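Local coordinates for protein 6-O-methylguanine DNA methyltransferase (Enterococcus faecalis, PDB 2B6C) that is of unknown function but probably acts in the repair of alkylated DNA, as an all-helical member of the AlkD-like family, at residues Thr127-Phe132 with Lys161-Tyr166. Sequence-based numbering, arbitrary orientation.
Sequences TIFALF and KKAIIY
Phe129 meets Lys162 and Ala163 with no hydrogen bond between the two segments, and the shortest sound polar bond here is the helical one from Ile165 N to Lys161 O, 2.9 Å. A second such bond runs from Tyr166 N to the carbonyl oxygen of Lys162. These are ordinary i to i+4 helical bonds. Phe129 reaches across from its helix. Its CA lies 9.3 Å from the CA of Ala163, the closest pair of CA atoms. CG stands anti to the backbone N (chi1 -179°), which carries the ring outward from its helix and presents its far edge to the other one. Phe129 CZ touches Ala163 CB at 3.7 Å, and CE2 lies slightly farther from the same methyl. Lys162 CE comes to another part of the edge, 4.0 Å from Phe129 CE1. Both carbons lie near the ring plane, so neither sits over a face. The Lys162 chain bends at chi3 (72°). Phe129 meets the aliphatic CE of Lys162, while the lysine also has a cation-pi contact with Tyr133. The contact is small, with 114 Å² buried in total. Phe129 and Ala163 are buried, while Lys162 lies at the exposed side. Leu147 also packs on Phe129, and Leu145 on Ala163. Helix 138-146 lies between the two helices in the chain. This apolar contact joins helix 125-132 to helix 157-166, consistent with the stacked-helix, HEAT-like fold of AlkD-like proteins.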
loop_
_atom_site.group_PDB
_atom_site.type_symbol
_atom_site.label_atom_id
_atom_site.label_comp_id
_atom_site.label_asym_id
_atom_site.label_seq_id
_atom_site.Cartn_x
_atom_site.Cartn_y
_atom_site.Cartn_z
ATOM N N THR B 127 -18.029 13.918 -4.445
ATOM C CA THR B 127 -17.227 15.130 -4.371
ATOM C C THR B 127 -16.175 15.202 -5.489
ATOM O O THR B 127 -16.035 16.231 -6.148
ATOM C CB THR B 127 -16.538 15.225 -2.992
ATOM O OG1 THR B 127 -17.539 15.115 -1.960
ATOM C CG2 THR B 127 -15.825 16.546 -2.829
ATOM N N ILE B 128 -15.443 14.109 -5.703
ATOM C CA ILE B 128 -14.454 14.051 -6.767
ATOM C C ILE B 128 -15.115 14.069 -8.150
ATOM O O ILE B 128 -14.709 14.814 -9.030
ATOM C CB ILE B 128 -13.510 12.849 -6.632
ATOM C CG1 ILE B 128 -12.786 12.879 -5.262
ATOM C CG2 ILE B 128 -12.509 12.824 -7.826
ATOM C CD1 ILE B 128 -12.146 14.258 -4.851
ATOM N N PHE B 129 -16.146 13.258 -8.333
ATOM C CA PHE B 129 -16.946 13.354 -9.540
ATOM C C PHE B 129 -17.381 14.803 -9.878
ATOM O O PHE B 129 -17.236 15.217 -11.011
ATOM C CB PHE B 129 -18.125 12.384 -9.498
ATOM C CG PHE B 129 -18.995 12.428 -10.748
ATOM C CD1 PHE B 129 -20.062 13.324 -10.834
ATOM C CD2 PHE B 129 -18.724 11.592 -11.819
ATOM C CE1 PHE B 129 -20.850 13.383 -11.989
ATOM C CE2 PHE B 129 -19.515 11.619 -12.983
ATOM C CZ PHE B 129 -20.581 12.531 -13.068
ATOM N N ALA B 130 -17.896 15.559 -8.906
ATOM C CA ALA B 130 -18.378 16.920 -9.164
ATOM C C ALA B 130 -17.272 17.909 -9.565
ATOM O O ALA B 130 -17.575 18.927 -10.204
ATOM C CB ALA B 130 -19.200 17.464 -7.968
ATOM N N LEU B 131 -16.015 17.623 -9.192
ATOM C CA LEU B 131 -14.862 18.420 -9.628
ATOM C C LEU B 131 -14.774 18.443 -11.153
ATOM O O LEU B 131 -14.457 19.461 -11.767
ATOM C CB LEU B 131 -13.536 17.812 -9.125
ATOM C CG LEU B 131 -13.072 17.947 -7.689
ATOM C CD1 LEU B 131 -11.701 17.237 -7.539
ATOM C CD2 LEU B 131 -13.028 19.435 -7.275
ATOM N N PHE B 132 -15.030 17.295 -11.754
ATOM C CA PHE B 132 -14.804 17.094 -13.178
ATOM C C PHE B 132 -16.100 17.179 -14.001
ATOM O O PHE B 132 -16.054 17.467 -15.191
ATOM C CB PHE B 132 -14.104 15.731 -13.384
ATOM C CG PHE B 132 -12.734 15.664 -12.770
ATOM C CD1 PHE B 132 -11.630 16.234 -13.421
ATOM C CD2 PHE B 132 -12.543 15.042 -11.527
ATOM C CE1 PHE B 132 -10.323 16.194 -12.836
ATOM C CE2 PHE B 132 -11.258 14.978 -10.938
ATOM C CZ PHE B 132 -10.146 15.549 -11.589
ATOM N N LYS B 161 -24.580 7.817 -15.313
ATOM C CA LYS B 161 -25.649 8.147 -16.226
ATOM C C LYS B 161 -25.662 9.648 -16.517
ATOM O O LYS B 161 -25.755 10.028 -17.684
ATOM C CB LYS B 161 -26.998 7.694 -15.664
ATOM C CG LYS B 161 -28.173 8.022 -16.577
ATOM C CD LYS B 161 -29.498 7.386 -16.075
ATOM C CE LYS B 161 -30.667 7.688 -17.031
ATOM N NZ LYS B 161 -31.989 7.264 -16.418
ATOM N N LYS B 162 -25.559 10.479 -15.470
ATOM C CA LYS B 162 -25.544 11.942 -15.637
ATOM C C LYS B 162 -24.432 12.433 -16.544
ATOM O O LYS B 162 -24.666 13.265 -17.437
ATOM C CB LYS B 162 -25.466 12.671 -14.284
ATOM C CG LYS B 162 -25.698 14.187 -14.417
ATOM C CD LYS B 162 -25.859 14.862 -13.053
ATOM C CE LYS B 162 -24.544 14.937 -12.286
ATOM N NZ LYS B 162 -24.667 15.955 -11.181
ATOM N N ALA B 163 -23.220 11.904 -16.343
ATOM C CA ALA B 163 -22.082 12.264 -17.190
ATOM C C ALA B 163 -22.274 11.863 -18.643
ATOM O O ALA B 163 -21.874 12.610 -19.549
ATOM C CB ALA B 163 -20.772 11.722 -16.659
ATOM N N ILE B 164 -22.872 10.698 -18.875
ATOM C CA ILE B 164 -23.077 10.240 -20.252
ATOM C C ILE B 164 -24.120 11.124 -20.931
ATOM O O ILE B 164 -23.931 11.531 -22.095
ATOM C CB ILE B 164 -23.483 8.752 -20.334
ATOM C CG1 ILE B 164 -22.339 7.866 -19.852
ATOM C CG2 ILE B 164 -23.929 8.367 -21.778
ATOM C CD1 ILE B 164 -22.729 6.450 -19.524
ATOM N N ILE B 165 -25.197 11.430 -20.199
ATOM C CA ILE B 165 -26.254 12.321 -20.683
ATOM C C ILE B 165 -25.649 13.665 -21.133
ATOM O O ILE B 165 -25.952 14.168 -22.231
ATOM C CB ILE B 165 -27.390 12.522 -19.618
ATOM C CG1 ILE B 165 -28.375 11.333 -19.614
ATOM C CG2 ILE B 165 -28.160 13.809 -19.883
ATOM C CD1 ILE B 165 -29.243 11.211 -18.340
ATOM N N TYR B 166 -24.756 14.213 -20.311
ATOM C CA TYR B 166 -24.135 15.500 -20.574
ATOM C C TYR B 166 -23.362 15.544 -21.893
ATOM O O TYR B 166 -23.424 16.540 -22.607
ATOM C CB TYR B 166 -23.205 15.872 -19.423
ATOM C CG TYR B 166 -22.666 17.286 -19.510
ATOM C CD1 TYR B 166 -23.358 18.366 -18.920
ATOM C CD2 TYR B 166 -21.478 17.553 -20.193
ATOM C CE1 TYR B 166 -22.864 19.672 -19.020
ATOM C CE2 TYR B 166 -20.980 18.838 -20.288
ATOM C CZ TYR B 166 -21.668 19.894 -19.713
ATOM O OH TYR B 166 -21.132 21.163 -19.811
#